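Local coordinates for galactose-1-phosphate uridylyltransferase (Pyrobaculum aerophilum str. IM2, PDB 6K9Z), which probably transfers uridylyl groups between UDP-glucose and hexose 1-phosphates such as galactose 1-phosphate, and binds zinc, at residues E177-E180 and K181-V184; A198-P201 and H202-H205; R304-A307 and A308-C312. The protein carries 1 engineered substitution. All coordinates share one frame; numbering follows the deposited sequence.

Contact 1: residues E177-E180 and K181-V184; sequences EKEE and KRLV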
ATOM      1  N   GLU A 177     -13.811 -22.648  -7.193  1.00 27.46           N
ATOM      2  CA  GLU A 177     -14.698 -23.557  -7.976  1.00 31.18           C
ATOM      3  C   GLU A 177     -15.348 -22.737  -9.099  1.00 31.27           C
ATOM      4  O   GLU A 177     -15.500 -23.317 -10.189  1.00 31.72           O
ATOM      5  CB  GLU A 177     -15.705 -24.295  -7.090  1.00 34.19           C
ATOM      6  CG  GLU A 177     -16.800 -25.013  -7.877  1.00 39.84           C
ATOM      7  CD  GLU A 177     -16.347 -26.141  -8.806  1.00 43.15           C
ATOM      8  OE1 GLU A 177     -15.140 -26.506  -8.772  1.00 45.13           O
ATOM      9  OE2 GLU A 177     -17.174 -26.661  -9.582  1.00 46.80           O
ATOM     10  N   LYS A 178     -15.833 -21.533  -8.787  1.00 30.59           N
ATOM     11  CA  LYS A 178     -16.559 -20.634  -9.729  1.00 32.74           C
ATOM     12  C   LYS A 178     -15.688 -20.057 -10.855  1.00 30.81           C
ATOM     13  O   LYS A 178     -16.222 -19.861 -11.961  1.00 31.94           O
ATOM     14  CB  LYS A 178     -17.266 -19.512  -8.963  1.00 34.42           C
ATOM     15  CG  LYS A 178     -18.429 -19.951  -8.086  1.00 38.58           C
ATOM     16  CD  LYS A 178     -19.359 -18.818  -7.721  1.00 41.87           C
ATOM     17  CE  LYS A 178     -20.556 -19.269  -6.911  1.00 45.99           C
ATOM     18  NZ  LYS A 178     -21.496 -20.071  -7.728  1.00 51.47           N
ATOM     19  N   GLU A 179     -14.418 -19.751 -10.584  1.00 27.63           N
ATOM     20  CA  GLU A 179     -13.600 -19.029 -11.595  1.00 27.00           C
ATOM     21  C   GLU A 179     -13.523 -19.790 -12.924  1.00 28.93           C
ATOM     22  O   GLU A 179     -13.106 -20.951 -12.917  1.00 29.69           O
ATOM     23  CB  GLU A 179     -12.210 -18.742 -11.031  1.00 24.34           C
ATOM     24  CG  GLU A 179     -12.222 -17.660  -9.971  1.00 23.58           C
ATOM     25  CD  GLU A 179     -12.605 -16.292 -10.506  1.00 23.97           C
ATOM     26  OE1 GLU A 179     -13.269 -15.537  -9.781  1.00 24.78           O
ATOM     27  OE2 GLU A 179     -12.236 -15.992 -11.648  1.00 24.21           O
ATOM     28  N   GLU A 180     -13.960 -19.124 -13.995  1.00 30.78           N
ATOM     29  CA  GLU A 180     -13.888 -19.650 -15.383  1.00 34.13           C
ATOM     30  C   GLU A 180     -13.508 -18.514 -16.343  1.00 34.76           C
ATOM     31  O   GLU A 180     -12.497 -18.643 -17.043  1.00 36.11           O
ATOM     32  CB  GLU A 180     -15.190 -20.353 -15.770  1.00 38.72           C
ATOM     33  CG  GLU A 180     -15.320 -21.735 -15.157  1.00 41.96           C
ATOM     34  CD  GLU A 180     -14.151 -22.673 -15.411  1.00 43.19           C
ATOM     35  OE1 GLU A 180     -13.551 -22.588 -16.499  1.00 45.91           O
ATOM     36  OE2 GLU A 180     -13.852 -23.490 -14.525  1.00 44.73           O
ATOM     37  N   LYS A 181     -14.299 -17.437 -16.338  1.00 35.14           N
ATOM     38  CA  LYS A 181     -14.126 -16.278 -17.257  1.00 34.21           C
ATOM     39  C   LYS A 181     -12.765 -15.606 -17.054  1.00 29.11           C
ATOM     40  O   LYS A 181     -12.163 -15.188 -18.054  1.00 28.28           O
ATOM     41  CB  LYS A 181     -15.240 -15.255 -17.015  1.00 38.13           C
ATOM     42  CG  LYS A 181     -15.290 -14.100 -18.004  1.00 42.58           C
ATOM     43  CD  LYS A 181     -16.206 -12.976 -17.574  1.00 45.85           C
ATOM     44  CE  LYS A 181     -17.371 -13.428 -16.722  1.00 49.14           C
ATOM     45  NZ  LYS A 181     -18.659 -12.890 -17.221  1.00 52.13           N
ATOM     46  N   ARG A 182     -12.319 -15.489 -15.804  1.00 25.55           N
ATOM     47  CA  ARG A 182     -11.025 -14.820 -15.506  1.00 22.76           C
ATOM     48  C   ARG A 182      -9.912 -15.853 -15.295  1.00 21.33           C
ATOM     49  O   ARG A 182      -8.835 -15.449 -14.832  1.00 18.90           O
ATOM     50  CB  ARG A 182     -11.174 -13.881 -14.305  1.00 21.89           C
ATOM     51  CG  ARG A 182     -11.867 -12.568 -14.633  1.00 23.21           C
ATOM     52  CD  ARG A 182     -12.126 -11.730 -13.397  1.00 22.88           C
ATOM     53  NE  ARG A 182     -12.774 -12.532 -12.378  1.00 23.19           N
ATOM     54  CZ  ARG A 182     -14.083 -12.608 -12.199  1.00 24.95           C
ATOM     55  NH1 ARG A 182     -14.899 -11.903 -12.960  1.00 26.91           N
ATOM     56  NH2 ARG A 182     -14.569 -13.381 -11.248  1.00 24.97           N
ATOM     57  N   LEU A 183     -10.161 -17.132 -15.596  1.00 22.67           N
ATOM     58  CA  LEU A 183      -9.090 -18.130 -15.363  1.00 23.14           C
ATOM     59  C   LEU A 183      -8.012 -17.854 -16.408  1.00 23.17           C
ATOM     60  O   LEU A 183      -8.389 -17.699 -17.577  1.00 26.78           O
ATOM     61  CB  LEU A 183      -9.698 -19.529 -15.522  1.00 24.66           C
ATOM     62  CG  LEU A 183      -8.821 -20.713 -15.113  1.00 25.34           C
ATOM     63  CD1 LEU A 183      -8.396 -20.660 -13.648  1.00 24.83           C
ATOM     64  CD2 LEU A 183      -9.588 -22.013 -15.318  1.00 27.66           C
ATOM     65  N   VAL A 184      -6.741 -17.817 -16.053  1.00 18.77           N
ATOM     66  CA  VAL A 184      -5.664 -17.641 -17.063  1.00 18.99           C
ATOM     67  C   VAL A 184      -4.912 -18.970 -17.261  1.00 18.57           C
ATOM     68  O   VAL A 184      -4.374 -19.167 -18.349  1.00 19.03           O
ATOM     69  CB  VAL A 184      -4.722 -16.491 -16.718  1.00 19.11           C
ATOM     70  CG1 VAL A 184      -5.487 -15.182 -16.683  1.00 19.91           C
ATOM     71  CG2 VAL A 184      -3.954 -16.779 -15.450  1.00 18.69           C
TER
HETATM   72  O   HOH W   1     -13.989 -16.085 -13.634  1.00 22.46           O
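Glu179 and Arg182 close a salt bridge across the loop that carries the chain out of helix 171-178 and into strand 183-186, an edge strand, within this chain, of the large antiparallel sheet. The loop contains a type I beta turn from Glu180 to Leu183, joined by the bond from Leu183 N to Glu180 O at 3.1 Å. The salt bridge runs from Arg182 NH2 to Glu179 OE1 at 2.9 Å, with an N-H...O angle of 155°. OE1 receives it on its syn side and lies close to the guanidinium plane, although the planes of the two groups are turned 55° against each other. Both side chains are folded to meet there: Glu179 carries CG beside its backbone N (chi1 -72°) and bends again at chi2, while Arg182 runs straight through chi2 and kinks at chi3.

The other carboxylate oxygen serves the backbone. Glu179 OE2 accepts from a water 2.7 Å away, and the same water accepts from the N-H groups of Glu180 and Arg182, linking the carboxylate to the backbone of the turn. A glutamate suits this place because one oxygen can hold the arginine while the second orients the water.

Arg182 has more than one anionic mate: its NH1 also bridges to Glu299 of helix 298-309 and to Glu65 of the second subunit, against which Glu179 packs at Tyr68. An alanine here is likely to leave Glu179 and both outer glutamates without their common cation, weakening the tie between loop, helix and neighbouring subunit.

Glu180 and Leu183 lie side by side and point the same way at the two ends of the turn, bringing Glu180 OE1 to 4.2 Å from Leu183 CD2.

Contact 2: residues A198-P201 and H202-H205; sequences AKWP and HEVH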
ATOM      1  N   ALA A 198      -9.631  -7.703  -8.139  1.00 16.24           N
ATOM      2  CA  ALA A 198      -8.266  -7.246  -8.501  1.00 16.73           C
ATOM      3  C   ALA A 198      -8.147  -5.728  -8.239  1.00 16.91           C
ATOM      4  O   ALA A 198      -9.115  -4.977  -8.508  1.00 16.78           O
ATOM      5  CB  ALA A 198      -7.971  -7.542  -9.954  1.00 17.16           C
ATOM      6  N   LYS A 199      -6.975  -5.314  -7.741  1.00 17.61           N
ATOM      7  CA  LYS A 199      -6.633  -3.902  -7.402  1.00 18.75           C
ATOM      8  C   LYS A 199      -5.452  -3.385  -8.213  1.00 18.56           C
ATOM      9  O   LYS A 199      -5.273  -2.132  -8.337  1.00 18.53           O
ATOM     10  CB  LYS A 199      -6.138  -3.817  -5.963  1.00 20.66           C
ATOM     11  CG  LYS A 199      -7.168  -4.079  -4.923  1.00 22.40           C
ATOM     12  CD  LYS A 199      -6.525  -4.401  -3.592  1.00 22.02           C
ATOM     13  CE  LYS A 199      -7.529  -5.163  -2.765  1.00 23.58           C
ATOM     14  NZ  LYS A 199      -8.011  -6.374  -3.478  1.00 25.92           N
ATOM     15  N   TRP A 200      -4.590  -4.277  -8.653  1.00 16.76           N
ATOM     16  CA  TRP A 200      -3.344  -3.916  -9.362  1.00 17.69           C
ATOM     17  C   TRP A 200      -3.502  -4.196 -10.862  1.00 18.19           C
ATOM     18  O   TRP A 200      -4.385  -4.955 -11.273  1.00 17.61           O
ATOM     19  CB  TRP A 200      -2.148  -4.605  -8.669  1.00 17.05           C
ATOM     20  CG  TRP A 200      -2.096  -4.249  -7.218  1.00 17.27           C
ATOM     21  CD1 TRP A 200      -2.443  -5.034  -6.146  1.00 16.76           C
ATOM     22  CD2 TRP A 200      -1.759  -2.957  -6.673  1.00 17.53           C
ATOM     23  NE1 TRP A 200      -2.333  -4.321  -4.986  1.00 17.43           N
ATOM     24  CE2 TRP A 200      -1.889  -3.062  -5.274  1.00 17.46           C
ATOM     25  CE3 TRP A 200      -1.338  -1.748  -7.233  1.00 18.51           C
ATOM     26  CZ2 TRP A 200      -1.660  -1.983  -4.433  1.00 18.32           C
ATOM     27  CZ3 TRP A 200      -1.084  -0.674  -6.394  1.00 18.84           C
ATOM     28  CH2 TRP A 200      -1.291  -0.797  -5.017  1.00 18.08           C
ATOM     29  N   PRO A 201      -2.705  -3.538 -11.724  1.00 19.45           N
ATOM     30  CA  PRO A 201      -2.981  -3.482 -13.167  1.00 20.90           C
ATOM     31  C   PRO A 201      -2.930  -4.868 -13.822  1.00 20.64           C
ATOM     32  O   PRO A 201      -3.699  -5.074 -14.730  1.00 21.28           O
ATOM     33  CB  PRO A 201      -1.866  -2.610 -13.750  1.00 22.26           C
ATOM     34  CG  PRO A 201      -1.293  -1.869 -12.578  1.00 21.75           C
ATOM     35  CD  PRO A 201      -1.588  -2.653 -11.339  1.00 20.69           C
ATOM     36  N   HIS A 202      -2.063  -5.782 -13.350  1.00 18.78           N
ATOM     37  CA  HIS A 202      -2.096  -7.198 -13.788  1.00 19.29           C
ATOM     38  C   HIS A 202      -2.061  -8.114 -12.582  1.00 19.35           C
ATOM     39  O   HIS A 202      -0.916  -8.608 -12.273  1.00 22.79           O
ATOM     40  CB  HIS A 202      -0.934  -7.532 -14.715  1.00 18.75           C
ATOM     41  CG  HIS A 202      -1.069  -6.896 -16.054  1.00 19.40           C
ATOM     42  ND1 HIS A 202      -0.615  -5.597 -16.314  1.00 19.89           N
ATOM     43  CD2 HIS A 202      -1.628  -7.336 -17.190  1.00 19.75           C
ATOM     44  CE1 HIS A 202      -0.876  -5.311 -17.595  1.00 20.63           C
ATOM     45  NE2 HIS A 202      -1.495  -6.363 -18.154  1.00 20.99           N
ATOM     46  N   GLU A 203      -3.206  -8.495 -12.033  1.00 17.45           N
ATOM     47  CA  GLU A 203      -3.211  -9.204 -10.737  1.00 16.35           C
ATOM     48  C   GLU A 203      -3.717 -10.622 -10.974  1.00 16.17           C
ATOM     49  O   GLU A 203      -4.760 -10.783 -11.595  1.00 16.92           O
ATOM     50  CB  GLU A 203      -4.030  -8.427  -9.707  1.00 15.99           C
ATOM     51  CG  GLU A 203      -4.101  -9.162  -8.362  1.00 15.87           C
ATOM     52  CD  GLU A 203      -4.620  -8.271  -7.240  1.00 15.80           C
ATOM     53  OE1 GLU A 203      -4.886  -7.082  -7.522  1.00 15.84           O
ATOM     54  OE2 GLU A 203      -4.811  -8.803  -6.116  1.00 16.24           O
ATOM     55  N   VAL A 204      -2.923 -11.587 -10.552  1.00 15.92           N
ATOM     56  CA  VAL A 204      -3.273 -13.022 -10.690  1.00 15.83           C
ATOM     57  C   VAL A 204      -3.119 -13.681  -9.332  1.00 15.42           C
ATOM     58  O   VAL A 204      -2.069 -13.486  -8.657  1.00 15.34           O
ATOM     59  CB  VAL A 204      -2.416 -13.687 -11.784  1.00 16.20           C
ATOM     60  CG1 VAL A 204      -2.798 -15.170 -11.889  1.00 16.51           C
ATOM     61  CG2 VAL A 204      -2.526 -13.032 -13.128  1.00 17.11           C
ATOM     62  N   HIS A 205      -4.150 -14.412  -8.900  1.00 14.67           N
ATOM     63  CA  HIS A 205      -4.094 -15.234  -7.661  1.00 14.35           C
ATOM     64  C   HIS A 205      -3.968 -16.700  -8.055  1.00 14.10           C
ATOM     65  O   HIS A 205      -4.674 -17.129  -9.030  1.00 14.38           O
ATOM     66  CB  HIS A 205      -5.316 -14.966  -6.811  1.00 14.64           C
ATOM     67  CG  HIS A 205      -5.341 -13.620  -6.189  1.00 14.26           C
ATOM     68  ND1 HIS A 205      -6.182 -13.324  -5.168  1.00 14.44           N
ATOM     69  CD2 HIS A 205      -4.655 -12.493  -6.501  1.00 14.83           C
ATOM     70  CE1 HIS A 205      -6.028 -12.052  -4.852  1.00 14.41           C
ATOM     71  NE2 HIS A 205      -5.100 -11.510  -5.678  1.00 14.47           N
TER
HETATM   72  O   HOH W   2      -5.358  -7.588  -4.010  1.00 23.91           O
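From Ala198 to Pro201 the chain follows an irregular path, then straightens at His202 into strand 202-208 of the large antiparallel sheet. The loop folds back beside the strand's start, so that Trp200 and Glu203 have their CA atoms 5.5 Å apart. Pro201, which has no N-H to offer, stands at the bend.

Glu203 gathers the amides of the loop. Its CB points toward the loop, and with CG anti to the backbone N (chi1 178°) and an extended chain beyond, the carboxylate reaches the backbone of Lys199 and Trp200. OE1 accepts from Lys199 N at 2.7 Å, a nearly straight bond of 170° on the syn side but well out of the carboxylate plane, and from Trp200 N at 3.0 Å, nearly in line with the C-O bond. Glutamate suits the place, being long enough to bring one oxygen to two adjacent N-H groups. The indole of Trp200 meets this oxygen obliquely, CD1 being 3.5 Å from Glu203 OE1. It also meets the rings of Tyr270 and Phe292.

The second oxygen, OE2, is shared between a water that also binds Lys199 NZ and the imidazole of His205. Lys199 pairs more directly with Asp6 of the second subunit. Glu203 lies beside the iron ligand Glu268, its side chain about 7 Å from the bound iron(III) ion, and may stand in its second shell. His205 NE2 donates to the anti side of Glu203 OE2 at 2.8 Å.

Contact 3: residues R304-A307 and A308-C312; sequences RIKA and ALQKC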
ATOM      1  N   ARG A 304      -6.436 -10.843 -21.779  1.00 24.06           N
ATOM      2  CA  ARG A 304      -5.113 -10.439 -22.344  1.00 25.53           C
ATOM      3  C   ARG A 304      -3.983 -11.292 -21.766  1.00 22.97           C
ATOM      4  O   ARG A 304      -3.089 -11.766 -22.518  1.00 22.05           O
ATOM      5  CB  ARG A 304      -4.804  -8.970 -22.060  1.00 27.85           C
ATOM      6  CG  ARG A 304      -5.597  -8.023 -22.929  1.00 33.25           C
ATOM      7  CD  ARG A 304      -5.290  -6.604 -22.485  1.00 38.46           C
ATOM      8  NE  ARG A 304      -3.903  -6.128 -22.709  1.00 44.26           N
ATOM      9  CZ  ARG A 304      -2.951  -5.918 -21.757  1.00 46.20           C
ATOM     10  NH1 ARG A 304      -3.190  -6.164 -20.467  1.00 41.46           N
ATOM     11  NH2 ARG A 304      -1.753  -5.454 -22.137  1.00 46.12           N
ATOM     12  N   ILE A 305      -4.016 -11.529 -20.455  1.00 21.78           N
ATOM     13  CA  ILE A 305      -2.991 -12.392 -19.795  1.00 20.49           C
ATOM     14  C   ILE A 305      -3.102 -13.787 -20.400  1.00 20.94           C
ATOM     15  O   ILE A 305      -2.069 -14.365 -20.754  1.00 20.37           O
ATOM     16  CB  ILE A 305      -3.160 -12.404 -18.265  1.00 19.65           C
ATOM     17  CG1 ILE A 305      -2.898 -11.017 -17.682  1.00 19.54           C
ATOM     18  CG2 ILE A 305      -2.295 -13.468 -17.610  1.00 18.83           C
ATOM     19  CD1 ILE A 305      -3.125 -10.939 -16.223  1.00 18.87           C
ATOM     20  N   LYS A 306      -4.315 -14.307 -20.479  1.00 21.23           N
ATOM     21  CA  LYS A 306      -4.535 -15.689 -20.979  1.00 22.18           C
ATOM     22  C   LYS A 306      -3.997 -15.805 -22.405  1.00 22.36           C
ATOM     23  O   LYS A 306      -3.322 -16.855 -22.708  1.00 22.24           O
ATOM     24  CB  LYS A 306      -5.992 -16.116 -20.847  1.00 23.64           C
ATOM     25  CG  LYS A 306      -6.266 -17.591 -21.167  1.00 25.83           C
ATOM     26  CD  LYS A 306      -7.743 -17.806 -21.126  1.00 28.74           C
ATOM     27  CE  LYS A 306      -8.124 -19.133 -20.548  1.00 31.48           C
ATOM     28  NZ  LYS A 306      -7.919 -20.164 -21.583  1.00 33.65           N
ATOM     29  N   ALA A 307      -4.238 -14.822 -23.268  1.00 23.14           N
ATOM     30  CA  ALA A 307      -3.788 -14.868 -24.681  1.00 24.25           C
ATOM     31  C   ALA A 307      -2.256 -14.928 -24.665  1.00 24.52           C
ATOM     32  O   ALA A 307      -1.664 -15.758 -25.436  1.00 24.74           O
ATOM     33  CB  ALA A 307      -4.318 -13.685 -25.471  1.00 25.26           C
ATOM     34  N   ALA A 308      -1.611 -14.073 -23.853  1.00 23.23           N
ATOM     35  CA  ALA A 308      -0.132 -14.005 -23.788  1.00 23.59           C
ATOM     36  C   ALA A 308       0.408 -15.341 -23.279  1.00 22.55           C
ATOM     37  O   ALA A 308       1.482 -15.803 -23.743  1.00 23.03           O
ATOM     38  CB  ALA A 308       0.352 -12.872 -22.899  1.00 23.48           C
ATOM     39  N   LEU A 309      -0.303 -15.922 -22.322  1.00 21.61           N
ATOM     40  CA  LEU A 309       0.101 -17.125 -21.577  1.00 21.36           C
ATOM     41  C   LEU A 309       0.149 -18.322 -22.514  1.00 22.09           C
ATOM     42  O   LEU A 309       0.946 -19.226 -22.238  1.00 21.75           O
ATOM     43  CB  LEU A 309      -0.912 -17.340 -20.451  1.00 20.72           C
ATOM     44  CG  LEU A 309      -0.544 -18.417 -19.440  1.00 20.08           C
ATOM     45  CD1 LEU A 309      -1.025 -18.010 -18.052  1.00 19.71           C
ATOM     46  CD2 LEU A 309      -1.092 -19.771 -19.839  1.00 20.46           C
ATOM     47  N   GLN A 310      -0.646 -18.316 -23.588  1.00 23.90           N
ATOM     48  CA  GLN A 310      -0.671 -19.419 -24.589  1.00 24.98           C
ATOM     49  C   GLN A 310       0.732 -19.624 -25.153  1.00 26.22           C
ATOM     50  O   GLN A 310       1.086 -20.794 -25.454  1.00 25.56           O
ATOM     51  CB  GLN A 310      -1.635 -19.159 -25.747  1.00 26.61           C
ATOM     52  CG  GLN A 310      -3.089 -19.062 -25.296  1.00 26.55           C
ATOM     53  CD  GLN A 310      -3.532 -20.093 -24.286  1.00 26.02           C
ATOM     54  OE1 GLN A 310      -3.848 -21.231 -24.657  1.00 26.54           O
ATOM     55  NE2 GLN A 310      -3.630 -19.719 -23.012  1.00 23.75           N
ATOM     56  N   LYS A 311       1.531 -18.566 -25.261  1.00 27.40           N
ATOM     57  CA  LYS A 311       2.891 -18.654 -25.852  1.00 29.27           C
ATOM     58  C   LYS A 311       3.869 -19.279 -24.841  1.00 27.38           C
ATOM     59  O   LYS A 311       4.940 -19.730 -25.302  1.00 27.49           O
ATOM     60  CB  LYS A 311       3.338 -17.268 -26.338  1.00 33.33           C
ATOM     61  CG  LYS A 311       2.328 -16.545 -27.228  1.00 37.23           C
ATOM     62  CD  LYS A 311       2.667 -15.071 -27.516  1.00 41.75           C
ATOM     63  CE  LYS A 311       4.004 -14.881 -28.220  1.00 46.52           C
ATOM     64  NZ  LYS A 311       4.253 -15.873 -29.305  1.00 50.09           N
ATOM     65  N   CYS A 312       3.498 -19.417 -23.552  1.00 24.34           N
ATOM     66  CA  CYS A 312       4.355 -20.037 -22.490  1.00 23.39           C
ATOM     67  C   CYS A 312       4.078 -21.548 -22.323  1.00 23.03           C
ATOM     68  O   CYS A 312       4.776 -22.190 -21.493  1.00 21.96           O
ATOM     69  CB  CYS A 312       4.132 -19.357 -21.156  1.00 22.47           C
ATOM     70  SG  CYS A 312       4.519 -17.582 -21.283  1.00 23.61           S
TER
HETATM   71  O   HOH W   3      -4.752 -20.945 -20.385  1.00 27.11           O
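Lys306 O receives the Gln310 side chain near the C-terminal part of helix 298-309. Gln310 NE2 lies 2.9 Å from Lys306 O, with an N-H...O angle of 159°. The carbonyl oxygen sits close to the amide plane of the glutamine, whereas NE2 stands above the plane of the carbonyl, away from its lone pairs. The amide is brought back over the helix because CG lies beside the backbone N (chi1 -63°) and the chain bends at chi2; the Lys306 and Gln310 side chains cross obliquely, with NE2 3.9 Å from Lys306 CG.

The backbone bonding is weaker here. Upstream, Ala308 N bonds to Arg304 O at 3.0 Å and Leu309 N to Ile305 O at 2.8 Å, both in the i to i+4 pattern. Gln310 N, by contrast, is divided between weak bonds to Lys306 O and Ala307 O, and the glutamine amide supplements it on the former. A glutamine is long enough to fold back onto the carbonyl four residues earlier. NE2 also donates to a water at 3.1 Å, which has a weak link to Lys306 NZ.

Farther out, the helix divides by residue type. Small Ala307 and the long polar Lys306 and Gln310 occupy its exposed side. Ile305 and Leu309, one turn apart, are buried, and Leu309 packs on Ile232 and Ala236 of helix 220-240. Ala308 lets Val240 come close. Just beyond, Cys312 N bonds to Leu309 O, and its sulfur forms a disulfide with Cys235, fastening this part of the C-terminal tail to helix 220-240. The whole is an amphipathic C-terminal helix packed against the antiparallel sheet and helix 220-240, its end held by a side-chain-to-backbone bond and a disulfide.

All three contacts belong to the C-terminal half of the chain, and helix 298-309 in contact 3 brings the other two together. Its Ile305 packs against Val184 of contact 1 (CG2 to CG1, 3.7 Å) and Val204 of contact 2 (CD1 to CG2, 3.8 Å), two valines of one sheet that also touch each other. A probable hydrogen bond from Arg304 NH1 to His202 NE2, at 2.9 Å, adds a polar tie. The centres lie 14 to 15 Å apart. Contact 2 lies closer to the iron than contact 1 does, and the side chain of Pro201 is about 11 Å from a bound UDP; contact 3 lies away from these sites. Contacts 1 and 2 both meet the second subunit.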